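Local coordinates for polyketide synthase type I (PDB 5KKU), which is the N-terminal dehydratase domain of a polyketide synthase of the difficidin assembly line and probably removes water from beta-hydroxyacyl intermediates, at residues N19-D24 and V32-T37; D40-L45 and M110-Y115; V78-A83 and W87-T92; G156-N161 and E188-H193; T201-S206 and T239-N244. All coordinates share one frame; numbering follows the deposited sequence.

In the fold
Following the chain, interaction 1 closes a short loop by setting helix 20-23 against the end of strand 30-33 and the turn that leads into helix 37-49. That helix opens interaction 2, whose partner, strand 107-116, lies 65 residues on. Nested within this long loop is interaction 3, the hairpin of strands 73-83 and 86-97; Leu42 touches both strand 107-116 and strand 86-97. These three lie in the N-terminal hotdog. Interactions 4 and 5 follow in series in the C-terminal hotdog, joining loops 156-161 and 188-193, then loop 201-206 and strand 236-248. No contacts cross. Asp24 bonds interaction 1 to interaction 4, and Asp40 bonds interaction 2 to it, tying the two hotdogs together.

Interaction 1 of 5, residues N19-D24 and V32-T37; sequences NYIVRD and VLPGVT
Ile21 supplies most of the apolar contact, pressing its CG2 methyl against Pro34, just after strand 30-33. CG2 lies 3.4 Å from Pro34 CD, tighter than usual for two carbons, and 3.8 Å from Leu33 CD1. A chi1 of -61° sets CG1 opposite the carbonyl carbon and CG2 opposite the backbone N, facing these two residues, while CD1 ends 4.1 Å from the CG2 methyl of Thr37, tip to tip. Val22 contributes differently: its CG1 methyl rests against a backbone carbonyl, 3.2 Å from Val32 O. No hydrogen bond joins the segments; the polar bonds lie on the side of 19-24. Asn19 caps the short helix 20-23, its OD1 accepting from Ile21 N at 3.0 Å (155° at the hydrogen). At the helix's other end, Arg23 NH1 forms a salt bridge with Asp24 OD2, 3.1 Å away; the same oxygen also takes the N-H of Phe158. Pro34 falls where the HxxxGxxxxP motif of dehydratases has its proline, and its side chain lies about 4 Å from those of His25 and Asp198, the predicted catalytic pair. The contact is thus hydrocarbon against hydrocarbon and carbonyl, buried beside the probable active site.

Interaction 2 of 5, residues D40-L45 and M110-Y115; sequences DMLYRL and MECQLY
Leu42 meets Met110 and Cys112 from one side of helix 37-49, while on another side lies the flat guanidinium of Arg44, with Met41 CA 3.6 Å above one face toward its rim and Asp40 OD2 at its edge. That edge contact is a salt bridge through Arg44 NH1, modelled so short that its exact length is doubtful; the carboxylate oxygen lies 14° out of the guanidinium plane. Across the contact everything is apolar. The CD2 methyl of Leu42 approaches Cys112 SG to 3.4 Å, and Met110 CE sits 3.9 Å from Leu42 CD2 and equally far from its CD1, so the thioether methyl sits between the two branches of the leucine, the side chains meeting tip to tip. Cys112 turns its sulfur between its own N and carbonyl carbon (chi1 66°), which aims it at the helix. Met110 reaches the same leucine by bending at chi3 (109°). Helix 37-49 is the central helix of the N-terminal hotdog, lying against its curled sheet: Leu42 also touches Leu57 of strand 55-62 and Val89 and Ile91 of strand 86-97, while Met41 and Leu45 pack on strand 73-83 and Asp40 bonds to Ala192 in the loop before helix 194-200.

Interaction 3 of 5, residues V78-A83 and W87-T92; sequences VTFTPA and WKVEIT
Thr79 and Glu90 form a hydrogen-bonded pair in an antiparallel beta hairpin of the N-terminal hotdog, made by strands 73-83 and 86-97. Thr79 N gives to Glu90 O at 2.9 Å, nearly straight at 168° and in the carbonyl plane. The return bond, Glu90 N to Thr79 O, is longer at 3.3 Å, its donor tilted 22° from the plane of the Thr79 carbonyl. Thr81 and Lys88 pair more tightly, with Thr81 N to Lys88 O at 2.8 Å and Lys88 N to Thr81 O at 2.7 Å. Intervening backbone groups turn outward: Val78 and Phe80 bond to Phe11 and Lys9 of strand 9-15, Trp87 and Val89 to Leu114 and Cys112, and Ile91 to Asn109 and Met110, all of strand 107-116. Thr79 OG1 shares a hydrogen bond with Thr10 OG1, while Lys88 NZ has a long salt bridge to Glu90 OE1 and a weak, long ion pair with Glu111 OE2. On the face carrying Val78, Phe80 and Val89, apolar groups meet beneath helix 37-49. Val78 CG2 lies alongside Ile91 CG1 at 3.8 Å, and its CG1 crosses toward Val89 CG1. The other methyl of Val89, CG2, comes within 3.5 Å of Phe80 CD2.

Interaction 4 of 5, residues G156-N161 and E188-H193; sequences GEFMKN and EKFKAH
Behind Phe158, whose ring meets His193 and Phe190, the carbonyl oxygen Gly156 O takes two backbone bonds: one from Lys160 N at 2.8 Å and a weak one from Met159 N at 3.0 Å. They fold residues 156-160 into a tight turn of the C-terminal hotdog and present the phenyl ring to the loop before helix 194-200. The same ring also meets Tyr20 of the N-terminal hotdog, nearly parallel to it. The side chain runs out with CG opposite the backbone N (chi1 -171°), and its far end makes the contact. Phe158 CE1 is 3.6 Å from His193 CE1 in an oblique meeting, with planes at 35° and centroids 5.3 Å apart. Both nitrogens of the imidazole are occupied. His193 ND1 caps helix 194-200 at Ala195 N, and NE2 bonds to Ala183 O, consistent with a neutral ring carrying its proton on NE2. These two bonds fix the rotation of the ring and leave its carbon CE1 to meet Phe158. Phe190 completes the aromatic cluster: its CE2 comes to the edge of the Phe158 ring, 4.2 Å from CZ, while its CD2 lies 3.7 Å above one face of the His193 imidazole, offset toward the rim.

Interaction 5 of 5, residues T201-S206 and T239-N244; sequences TLAGSS and TYSAKN
A type II beta turn from Leu202 to Ser205, in the loop that follows helix 194-200, sets Ala203 against Ser241 and Thr239 of strand 236-248. The methyl of Ala203 does the touching: CB lies 3.8 Å from the Ser241 methylene carbon CB and 4.2 Å from the Thr239 methyl CG2. Ser241 holds OG opposite its backbone N (chi1 170°), which sets the hydroxyl beside Ala203 CB, 3.9 Å away. Its oxygen stays 3.9 Å from Gly204 N without bonding; that N-H goes to Glu173 OE1 on the neighbouring strand 172-178, and Ser241 OG has a weak bond from Arg246 NH2. Strand 236-248 belongs to the sheet of the C-terminal hotdog, between strands 172-178 and 258-266, so Ala203 also rests on Met175 and Phe263 from these neighbours. Thr239 OG1 is engaged with Ser200 OG, which ties the strand to the last residue of helix 194-200, the helix carrying Asp198, the predicted proton donor. Gly204 has a positive phi of 92°, a backbone shape that glycine takes readily at the third position of a type II turn. The turn is closed at one acceptor: Leu202 O receives Ser205 N at 3.3 Å and Ser205 OG at 2.7 Å, both from the same face of its carbonyl plane, the hydroxyl tilted 22° out of it.

Interaction 1 of 5, residues N19-D24 and V32-T37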
# COMPACT_ATOMS: atom_id res chain seq x y z
N ASN A 19 5.10 11.09 12.49
CA ASN A 19 5.59 10.05 11.64
C ASN A 19 5.71 10.52 10.18
O ASN A 19 4.80 11.07 9.66
CB ASN A 19 4.70 8.81 11.74
CG ASN A 19 5.28 7.62 11.08
OD1 ASN A 19 5.32 7.54 9.90
ND2 ASN A 19 5.75 6.68 11.86
N TYR A 20 6.85 10.27 9.56
CA TYR A 20 7.11 10.79 8.24
C TYR A 20 6.07 10.38 7.22
O TYR A 20 5.84 11.10 6.32
CB TYR A 20 8.49 10.43 7.71
CG TYR A 20 9.68 11.10 8.35
CD1 TYR A 20 9.95 12.41 8.14
CD2 TYR A 20 10.54 10.39 9.12
CE1 TYR A 20 11.05 13.00 8.68
CE2 TYR A 20 11.63 10.98 9.67
CZ TYR A 20 11.87 12.29 9.44
OH TYR A 20 12.90 12.88 9.95
N ILE A 21 5.46 9.22 7.41
CA ILE A 21 4.44 8.73 6.49
C ILE A 21 3.26 9.69 6.41
O ILE A 21 2.94 10.21 5.34
CB ILE A 21 3.93 7.33 6.90
CG1 ILE A 21 5.08 6.32 6.89
CG2 ILE A 21 2.81 6.88 5.97
CD1 ILE A 21 4.89 5.17 7.85
N VAL A 22 2.61 9.91 7.55
CA VAL A 22 1.46 10.81 7.61
C VAL A 22 1.87 12.25 7.35
O VAL A 22 1.09 13.05 6.85
CB VAL A 22 0.75 10.72 8.97
CG1 VAL A 22 0.25 9.30 9.22
CG2 VAL A 22 1.69 11.16 10.09
N ARG A 23 3.07 12.59 7.69
CA ARG A 23 3.47 13.92 7.46
C ARG A 23 3.50 14.20 5.99
O ARG A 23 3.16 15.24 5.56
CB ARG A 23 4.81 14.11 8.10
CG ARG A 23 5.61 15.35 7.85
CD ARG A 23 6.96 14.97 8.39
NE ARG A 23 8.04 15.87 8.16
CZ ARG A 23 8.86 15.85 7.12
NH1 ARG A 23 8.75 15.04 6.14
NH2 ARG A 23 9.82 16.70 7.11
N ASP A 24 3.88 13.19 5.23
CA ASP A 24 4.07 13.35 3.80
C ASP A 24 2.99 12.61 3.00
O ASP A 24 3.15 12.26 1.88
CB ASP A 24 5.46 12.89 3.41
CG ASP A 24 6.55 13.84 3.87
OD1 ASP A 24 6.25 14.92 4.37
OD2 ASP A 24 7.69 13.51 3.71
N VAL A 32 -3.16 11.21 7.11
CA VAL A 32 -3.74 9.88 7.23
C VAL A 32 -2.68 8.80 7.03
O VAL A 32 -1.56 9.08 6.61
CB VAL A 32 -4.87 9.66 6.21
CG1 VAL A 32 -5.49 8.29 6.38
CG2 VAL A 32 -5.93 10.75 6.35
N LEU A 33 -3.04 7.56 7.35
CA LEU A 33 -2.13 6.43 7.21
C LEU A 33 -2.51 5.55 6.02
O LEU A 33 -3.58 4.94 6.02
CB LEU A 33 -2.10 5.60 8.49
CG LEU A 33 -1.07 4.47 8.55
CD1 LEU A 33 0.30 4.97 8.10
CD2 LEU A 33 -1.00 3.88 9.95
N PRO A 34 -1.58 5.51 4.99
CA PRO A 34 -1.99 4.65 3.86
C PRO A 34 -2.34 3.24 4.32
O PRO A 34 -1.65 2.67 5.16
CB PRO A 34 -0.74 4.61 2.97
CG PRO A 34 -0.12 5.94 3.16
CD PRO A 34 -0.22 6.11 4.64
N GLY A 35 -3.41 2.68 3.76
CA GLY A 35 -3.85 1.34 4.12
C GLY A 35 -2.79 0.29 3.85
O GLY A 35 -2.66 -0.68 4.59
N VAL A 36 -2.03 0.49 2.78
CA VAL A 36 -0.99 -0.43 2.41
C VAL A 36 0.23 -0.38 3.31
O VAL A 36 0.95 -1.29 3.38
CB VAL A 36 -0.55 -0.29 0.93
CG1 VAL A 36 -1.60 -0.81 0.02
CG2 VAL A 36 -0.11 1.11 0.57
N THR A 37 0.45 0.72 3.96
CA THR A 37 1.43 0.82 4.99
C THR A 37 1.37 -0.34 6.00
O THR A 37 2.37 -0.79 6.47
CB THR A 37 1.23 2.16 5.75
OG1 THR A 37 1.51 3.24 4.89
CG2 THR A 37 2.08 2.27 6.91

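Interaction 2 of 5, residues D40-L45 and M110-Y115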
# COMPACT_ATOMS: atom_id res chain seq x y z
N ASP A 40 3.44 -3.60 5.64
CA ASP A 40 4.78 -3.58 6.23
C ASP A 40 4.72 -3.91 7.69
O ASP A 40 5.53 -4.61 8.20
CB ASP A 40 5.46 -2.24 6.05
CG ASP A 40 6.73 -2.09 6.85
OD1 ASP A 40 7.77 -2.60 6.52
OD2 ASP A 40 6.66 -1.47 7.87
N MET A 41 3.77 -3.36 8.41
CA MET A 41 3.65 -3.60 9.83
C MET A 41 3.50 -5.07 10.13
O MET A 41 4.12 -5.55 11.01
CB MET A 41 2.53 -2.74 10.42
CG MET A 41 2.01 -3.00 11.82
SD MET A 41 0.87 -1.76 12.41
CE MET A 41 1.84 -0.36 12.10
N LEU A 42 2.65 -5.75 9.39
CA LEU A 42 2.41 -7.16 9.57
C LEU A 42 3.65 -7.99 9.35
O LEU A 42 3.91 -8.87 10.08
CB LEU A 42 1.28 -7.65 8.70
CG LEU A 42 -0.06 -7.67 9.37
CD1 LEU A 42 -0.61 -6.29 9.53
CD2 LEU A 42 -1.01 -8.55 8.61
N TYR A 43 4.40 -7.66 8.33
CA TYR A 43 5.63 -8.33 8.04
C TYR A 43 6.69 -8.10 9.12
O TYR A 43 7.40 -8.99 9.40
CB TYR A 43 6.15 -7.94 6.67
CG TYR A 43 5.67 -8.82 5.55
CD1 TYR A 43 6.27 -10.01 5.29
CD2 TYR A 43 4.60 -8.46 4.78
CE1 TYR A 43 5.82 -10.80 4.28
CE2 TYR A 43 4.15 -9.24 3.77
CZ TYR A 43 4.79 -10.40 3.52
OH TYR A 43 4.35 -11.18 2.56
N ARG A 44 6.76 -6.91 9.70
CA ARG A 44 7.71 -6.67 10.75
C ARG A 44 7.34 -7.46 11.99
O ARG A 44 8.19 -8.00 12.62
CB ARG A 44 7.82 -5.21 11.12
CG ARG A 44 8.26 -4.26 10.05
CD ARG A 44 8.47 -2.86 10.58
NE ARG A 44 7.58 -2.52 11.67
CZ ARG A 44 6.56 -1.71 11.54
NH1 ARG A 44 6.33 -1.19 10.38
NH2 ARG A 44 5.78 -1.44 12.52
N LEU A 45 6.07 -7.47 12.34
CA LEU A 45 5.55 -8.14 13.52
C LEU A 45 5.54 -9.65 13.39
O LEU A 45 5.82 -10.31 14.32
CB LEU A 45 4.15 -7.67 13.86
CG LEU A 45 4.03 -6.27 14.41
CD1 LEU A 45 2.62 -5.95 14.77
CD2 LEU A 45 4.90 -6.05 15.60
N MET A 110 -7.99 -2.80 9.51
CA MET A 110 -7.66 -3.81 8.56
C MET A 110 -7.76 -5.23 9.06
O MET A 110 -7.53 -5.49 10.21
CB MET A 110 -6.29 -3.55 8.03
CG MET A 110 -5.88 -4.45 6.92
SD MET A 110 -4.14 -4.57 6.79
CE MET A 110 -3.90 -6.24 7.35
N GLU A 111 -8.09 -6.15 8.16
CA GLU A 111 -8.07 -7.57 8.42
C GLU A 111 -7.49 -8.36 7.28
O GLU A 111 -7.55 -7.98 6.20
CB GLU A 111 -9.45 -8.08 8.76
CG GLU A 111 -10.38 -8.21 7.59
CD GLU A 111 -11.65 -8.93 7.93
OE1 GLU A 111 -12.49 -8.31 8.57
OE2 GLU A 111 -11.80 -10.08 7.53
N CYS A 112 -6.85 -9.46 7.57
CA CYS A 112 -6.38 -10.35 6.54
C CYS A 112 -6.14 -11.75 7.08
O CYS A 112 -6.28 -11.97 8.24
CB CYS A 112 -5.12 -9.82 5.89
SG CYS A 112 -3.67 -9.75 6.93
N GLN A 113 -5.70 -12.67 6.26
CA GLN A 113 -5.33 -13.99 6.69
C GLN A 113 -3.88 -14.25 6.39
O GLN A 113 -3.45 -14.13 5.29
CB GLN A 113 -6.16 -15.03 6.00
CG GLN A 113 -7.61 -14.89 6.25
CD GLN A 113 -8.03 -15.50 7.57
OE1 GLN A 113 -7.40 -16.40 8.10
NE2 GLN A 113 -9.09 -14.98 8.09
N LEU A 114 -3.12 -14.57 7.39
CA LEU A 114 -1.70 -14.76 7.22
C LEU A 114 -1.29 -16.22 7.07
O LEU A 114 -1.50 -17.00 7.92
CB LEU A 114 -0.97 -14.11 8.35
CG LEU A 114 0.52 -13.96 8.30
CD1 LEU A 114 0.83 -12.80 9.19
CD2 LEU A 114 1.31 -15.17 8.73
N TYR A 115 -0.69 -16.59 5.95
CA TYR A 115 -0.23 -17.94 5.72
C TYR A 115 1.26 -18.05 5.67
O TYR A 115 1.94 -17.12 5.39
CB TYR A 115 -0.73 -18.44 4.40
CG TYR A 115 -2.18 -18.64 4.32
CD1 TYR A 115 -3.03 -17.58 4.29
CD2 TYR A 115 -2.71 -19.89 4.29
CE1 TYR A 115 -4.36 -17.76 4.22
CE2 TYR A 115 -4.06 -20.09 4.22
CZ TYR A 115 -4.87 -19.01 4.19
OH TYR A 115 -6.20 -19.18 4.14

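Interaction 3 of 5, residues V78-A83 and W87-T92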
# COMPACT_ATOMS: atom_id res chain seq x y z
N VAL A 78 -2.37 -4.81 16.88
CA VAL A 78 -2.32 -5.90 15.91
C VAL A 78 -2.52 -7.24 16.58
O VAL A 78 -1.72 -7.66 17.35
CB VAL A 78 -1.03 -5.90 15.08
CG1 VAL A 78 -1.10 -6.91 13.98
CG2 VAL A 78 -0.76 -4.58 14.45
N THR A 79 -3.58 -7.92 16.25
CA THR A 79 -3.91 -9.14 16.95
C THR A 79 -3.83 -10.37 16.06
O THR A 79 -4.55 -10.49 15.12
CB THR A 79 -5.33 -9.06 17.54
OG1 THR A 79 -5.35 -8.06 18.53
CG2 THR A 79 -5.76 -10.35 18.17
N PHE A 80 -2.94 -11.27 16.38
CA PHE A 80 -2.84 -12.54 15.68
C PHE A 80 -3.74 -13.58 16.32
O PHE A 80 -3.62 -13.85 17.48
CB PHE A 80 -1.42 -13.01 15.66
CG PHE A 80 -0.51 -12.19 14.80
CD1 PHE A 80 -0.01 -10.99 15.25
CD2 PHE A 80 -0.15 -12.61 13.57
CE1 PHE A 80 0.80 -10.22 14.45
CE2 PHE A 80 0.67 -11.86 12.79
CZ PHE A 80 1.15 -10.66 13.23
N THR A 81 -4.65 -14.17 15.58
CA THR A 81 -5.52 -15.17 16.12
C THR A 81 -5.35 -16.44 15.31
O THR A 81 -5.50 -16.41 14.13
CB THR A 81 -6.97 -14.72 16.01
OG1 THR A 81 -7.21 -13.63 16.88
CG2 THR A 81 -7.95 -15.84 16.31
N PRO A 82 -5.09 -17.55 15.97
CA PRO A 82 -4.96 -18.82 15.30
C PRO A 82 -6.20 -19.25 14.54
O PRO A 82 -7.31 -19.03 14.91
CB PRO A 82 -4.73 -19.77 16.45
CG PRO A 82 -3.97 -18.99 17.40
CD PRO A 82 -4.59 -17.64 17.34
N ALA A 83 -5.95 -19.90 13.43
CA ALA A 83 -6.99 -20.36 12.56
C ALA A 83 -6.59 -21.54 11.72
O ALA A 83 -5.62 -22.18 11.96
CB ALA A 83 -7.48 -19.23 11.70
N TRP A 87 -3.29 -17.80 10.16
CA TRP A 87 -3.65 -16.93 11.25
C TRP A 87 -4.52 -15.78 10.80
O TRP A 87 -4.25 -15.19 9.82
CB TRP A 87 -2.41 -16.37 11.91
CG TRP A 87 -1.71 -17.38 12.62
CD1 TRP A 87 -1.90 -17.73 13.87
CD2 TRP A 87 -0.71 -18.22 12.11
NE1 TRP A 87 -1.09 -18.73 14.20
CE2 TRP A 87 -0.34 -19.07 13.11
CE3 TRP A 87 -0.12 -18.36 10.87
CZ2 TRP A 87 0.62 -20.02 12.95
CZ3 TRP A 87 0.81 -19.28 10.70
CH2 TRP A 87 1.19 -20.12 11.74
N LYS A 88 -5.53 -15.44 11.56
CA LYS A 88 -6.24 -14.25 11.26
C LYS A 88 -5.58 -13.07 11.92
O LYS A 88 -5.14 -13.13 13.01
CB LYS A 88 -7.69 -14.35 11.67
CG LYS A 88 -8.54 -13.16 11.27
CD LYS A 88 -9.80 -13.19 12.08
CE LYS A 88 -10.66 -11.95 11.93
NZ LYS A 88 -11.26 -11.87 10.59
N VAL A 89 -5.49 -11.98 11.19
CA VAL A 89 -4.92 -10.78 11.71
C VAL A 89 -5.85 -9.60 11.61
O VAL A 89 -6.43 -9.33 10.61
CB VAL A 89 -3.59 -10.45 11.03
CG1 VAL A 89 -3.03 -9.16 11.55
CG2 VAL A 89 -2.61 -11.56 11.24
N GLU A 90 -5.96 -8.85 12.69
CA GLU A 90 -6.75 -7.65 12.66
C GLU A 90 -6.03 -6.49 13.30
O GLU A 90 -5.41 -6.66 14.32
CB GLU A 90 -8.06 -7.87 13.34
CG GLU A 90 -9.00 -8.74 12.56
CD GLU A 90 -10.24 -9.06 13.32
OE1 GLU A 90 -11.33 -8.70 12.87
OE2 GLU A 90 -10.11 -9.66 14.40
N ILE A 91 -6.15 -5.34 12.70
CA ILE A 91 -5.59 -4.13 13.23
C ILE A 91 -6.66 -3.13 13.63
O ILE A 91 -7.50 -2.74 12.88
CB ILE A 91 -4.64 -3.50 12.24
CG1 ILE A 91 -3.57 -4.46 11.84
CG2 ILE A 91 -4.07 -2.23 12.83
CD1 ILE A 91 -2.62 -3.89 10.87
N THR A 92 -6.63 -2.70 14.86
CA THR A 92 -7.50 -1.65 15.29
C THR A 92 -6.65 -0.53 15.81
O THR A 92 -5.50 -0.68 15.93
CB THR A 92 -8.48 -2.12 16.37
OG1 THR A 92 -7.75 -2.60 17.48
CG2 THR A 92 -9.31 -3.15 15.87

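Interaction 4 of 5, residues G156-N161 and E188-H193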
# COMPACT_ATOMS: atom_id res chain seq x y z
N GLY A 156 4.27 14.23 0.23
CA GLY A 156 5.50 14.88 0.59
C GLY A 156 6.79 14.11 0.33
O GLY A 156 6.76 13.05 -0.17
N GLU A 157 7.91 14.68 0.70
CA GLU A 157 9.22 14.10 0.48
C GLU A 157 9.40 12.61 0.70
O GLU A 157 9.87 11.94 -0.18
CB GLU A 157 10.29 14.93 1.18
CG GLU A 157 11.63 14.29 1.40
CD GLU A 157 12.76 15.28 1.69
OE1 GLU A 157 12.54 16.33 2.29
OE2 GLU A 157 13.89 15.00 1.32
N PHE A 158 9.04 12.14 1.87
CA PHE A 158 9.18 10.78 2.18
C PHE A 158 8.21 9.92 1.40
O PHE A 158 8.48 8.82 1.11
CB PHE A 158 8.84 10.67 3.65
CG PHE A 158 9.12 9.36 4.26
CD1 PHE A 158 8.26 8.34 4.12
CD2 PHE A 158 10.24 9.19 5.02
CE1 PHE A 158 8.53 7.15 4.71
CE2 PHE A 158 10.51 8.01 5.62
CZ PHE A 158 9.64 6.98 5.47
N MET A 159 7.03 10.34 1.09
CA MET A 159 6.18 9.41 0.37
C MET A 159 6.17 9.54 -1.12
O MET A 159 5.68 8.69 -1.80
CB MET A 159 4.77 9.51 0.88
CG MET A 159 4.64 9.03 2.28
SD MET A 159 4.95 7.30 2.51
CE MET A 159 3.56 6.60 1.71
N LYS A 160 6.71 10.61 -1.64
CA LYS A 160 6.62 10.76 -3.09
C LYS A 160 7.80 10.13 -3.81
O LYS A 160 8.89 10.47 -3.59
CB LYS A 160 6.43 12.22 -3.44
CG LYS A 160 6.64 12.64 -4.87
CD LYS A 160 6.23 14.08 -5.01
CE LYS A 160 6.38 14.63 -6.41
NZ LYS A 160 5.17 14.39 -7.19
N ASN A 161 7.54 9.11 -4.61
CA ASN A 161 8.57 8.42 -5.36
C ASN A 161 9.03 9.19 -6.62
O ASN A 161 8.26 9.86 -7.24
CB ASN A 161 8.09 7.08 -5.86
CG ASN A 161 7.86 6.04 -4.77
OD1 ASN A 161 7.50 6.31 -3.69
ND2 ASN A 161 8.03 4.84 -5.14
N GLU A 188 16.09 0.13 4.70
CA GLU A 188 16.35 -1.15 5.22
C GLU A 188 15.71 -1.27 6.58
O GLU A 188 15.83 -2.27 7.17
CB GLU A 188 17.85 -1.45 5.20
CG GLU A 188 18.34 -1.61 3.77
CD GLU A 188 19.81 -1.86 3.62
OE1 GLU A 188 20.57 -1.55 4.50
OE2 GLU A 188 20.22 -2.37 2.60
N LYS A 189 15.00 -0.26 7.06
CA LYS A 189 14.51 -0.46 8.40
C LYS A 189 13.14 -1.07 8.33
O LYS A 189 12.66 -1.65 9.25
CB LYS A 189 14.51 0.83 9.19
CG LYS A 189 15.90 1.27 9.57
CD LYS A 189 16.42 0.46 10.72
CE LYS A 189 17.87 0.69 11.00
NZ LYS A 189 18.32 2.04 10.64
N PHE A 190 12.54 -0.96 7.16
CA PHE A 190 11.26 -1.54 6.86
C PHE A 190 11.43 -2.94 6.30
O PHE A 190 12.48 -3.31 5.84
CB PHE A 190 10.50 -0.66 5.86
CG PHE A 190 10.00 0.63 6.44
CD1 PHE A 190 8.96 0.65 7.31
CD2 PHE A 190 10.58 1.83 6.10
CE1 PHE A 190 8.49 1.83 7.83
CE2 PHE A 190 10.13 3.00 6.62
CZ PHE A 190 9.09 3.00 7.50
N LYS A 191 10.41 -3.77 6.38
CA LYS A 191 10.35 -5.00 5.65
C LYS A 191 9.89 -4.74 4.22
O LYS A 191 10.36 -5.36 3.30
CB LYS A 191 9.35 -5.94 6.27
CG LYS A 191 9.78 -6.64 7.53
CD LYS A 191 10.90 -7.60 7.27
CE LYS A 191 11.62 -7.95 8.55
NZ LYS A 191 12.11 -9.33 8.60
N ALA A 192 8.99 -3.78 4.05
CA ALA A 192 8.52 -3.35 2.75
C ALA A 192 8.24 -1.89 3.03
O ALA A 192 7.51 -1.56 3.91
CB ALA A 192 7.41 -4.21 2.24
N HIS A 193 8.88 -1.01 2.30
CA HIS A 193 8.84 0.40 2.52
C HIS A 193 7.45 0.85 2.09
O HIS A 193 7.07 0.63 0.97
CB HIS A 193 9.92 1.12 1.71
CG HIS A 193 10.34 2.47 2.21
ND1 HIS A 193 9.50 3.55 2.24
CD2 HIS A 193 11.53 2.91 2.63
CE1 HIS A 193 10.16 4.60 2.69
NE2 HIS A 193 11.38 4.23 2.95

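Interaction 5 of 5, residues T201-S206 and T239-N244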
# COMPACT_ATOMS: atom_id res chain seq x y z
N THR A 201 0.48 0.98 -5.62
CA THR A 201 -0.95 0.92 -5.78
C THR A 201 -1.47 1.78 -6.89
O THR A 201 -2.60 1.71 -7.21
CB THR A 201 -1.76 1.26 -4.53
OG1 THR A 201 -1.76 2.65 -4.30
CG2 THR A 201 -1.29 0.56 -3.39
N LEU A 202 -0.59 2.55 -7.49
CA LEU A 202 -0.90 3.39 -8.60
C LEU A 202 -0.72 2.67 -9.91
O LEU A 202 -0.86 3.26 -10.91
CB LEU A 202 -0.04 4.62 -8.57
CG LEU A 202 -0.32 5.60 -7.45
CD1 LEU A 202 0.62 6.76 -7.44
CD2 LEU A 202 -1.72 6.13 -7.57
N ALA A 203 -0.39 1.40 -9.87
CA ALA A 203 -0.29 0.59 -11.08
C ALA A 203 -1.51 0.61 -11.99
O ALA A 203 -2.62 0.51 -11.56
CB ALA A 203 0.08 -0.83 -10.74
N GLY A 204 -1.26 0.78 -13.26
CA GLY A 204 -2.31 0.80 -14.24
C GLY A 204 -2.84 2.17 -14.51
O GLY A 204 -3.70 2.30 -15.28
N SER A 205 -2.30 3.18 -13.85
CA SER A 205 -2.75 4.53 -14.08
C SER A 205 -2.58 4.99 -15.52
O SER A 205 -3.36 5.76 -16.02
CB SER A 205 -2.05 5.49 -13.15
OG SER A 205 -2.40 5.26 -11.82
N SER A 206 -1.56 4.55 -16.20
CA SER A 206 -1.36 4.93 -17.56
C SER A 206 -2.45 4.31 -18.42
O SER A 206 -2.81 4.82 -19.42
CB SER A 206 0.02 4.47 -17.99
OG SER A 206 -0.00 3.16 -18.48
N THR A 239 7.64 -1.77 -10.82
CA THR A 239 6.32 -2.25 -10.69
C THR A 239 5.66 -2.54 -12.03
O THR A 239 5.33 -1.67 -12.76
CB THR A 239 5.48 -1.30 -9.81
OG1 THR A 239 6.05 -1.23 -8.50
CG2 THR A 239 4.08 -1.79 -9.71
N TYR A 240 5.47 -3.79 -12.35
CA TYR A 240 4.89 -4.17 -13.57
C TYR A 240 3.40 -4.48 -13.41
O TYR A 240 3.00 -5.08 -12.46
CB TYR A 240 5.61 -5.38 -14.08
CG TYR A 240 4.96 -6.05 -15.23
CD1 TYR A 240 5.23 -5.67 -16.50
CD2 TYR A 240 4.09 -7.07 -15.04
CE1 TYR A 240 4.63 -6.24 -17.55
CE2 TYR A 240 3.49 -7.67 -16.10
CZ TYR A 240 3.78 -7.25 -17.36
OH TYR A 240 3.20 -7.79 -18.41
N SER A 241 2.61 -4.08 -14.37
CA SER A 241 1.19 -4.29 -14.37
C SER A 241 0.65 -4.53 -15.81
O SER A 241 1.11 -3.96 -16.74
CB SER A 241 0.55 -3.10 -13.69
OG SER A 241 -0.81 -3.04 -13.79
N ALA A 242 -0.28 -5.46 -15.95
CA ALA A 242 -0.84 -5.79 -17.24
C ALA A 242 -2.33 -5.54 -17.39
O ALA A 242 -3.11 -5.77 -16.53
CB ALA A 242 -0.53 -7.20 -17.60
N LYS A 243 -2.68 -5.07 -18.56
CA LYS A 243 -4.05 -4.78 -18.88
C LYS A 243 -4.99 -5.96 -18.78
O LYS A 243 -6.01 -5.84 -18.22
CB LYS A 243 -4.17 -4.07 -20.22
CG LYS A 243 -5.50 -3.38 -20.38
CD LYS A 243 -5.48 -2.18 -21.28
CE LYS A 243 -6.66 -2.22 -22.22
NZ LYS A 243 -6.83 -3.58 -22.81
N ASN A 244 -4.54 -7.11 -19.23
CA ASN A 244 -5.30 -8.34 -19.13
C ASN A 244 -5.65 -8.83 -17.73
O ASN A 244 -6.56 -9.57 -17.57
CB ASN A 244 -4.67 -9.47 -19.97
CG ASN A 244 -3.61 -10.22 -19.25
OD1 ASN A 244 -2.92 -9.71 -18.42
ND2 ASN A 244 -3.45 -11.46 -19.60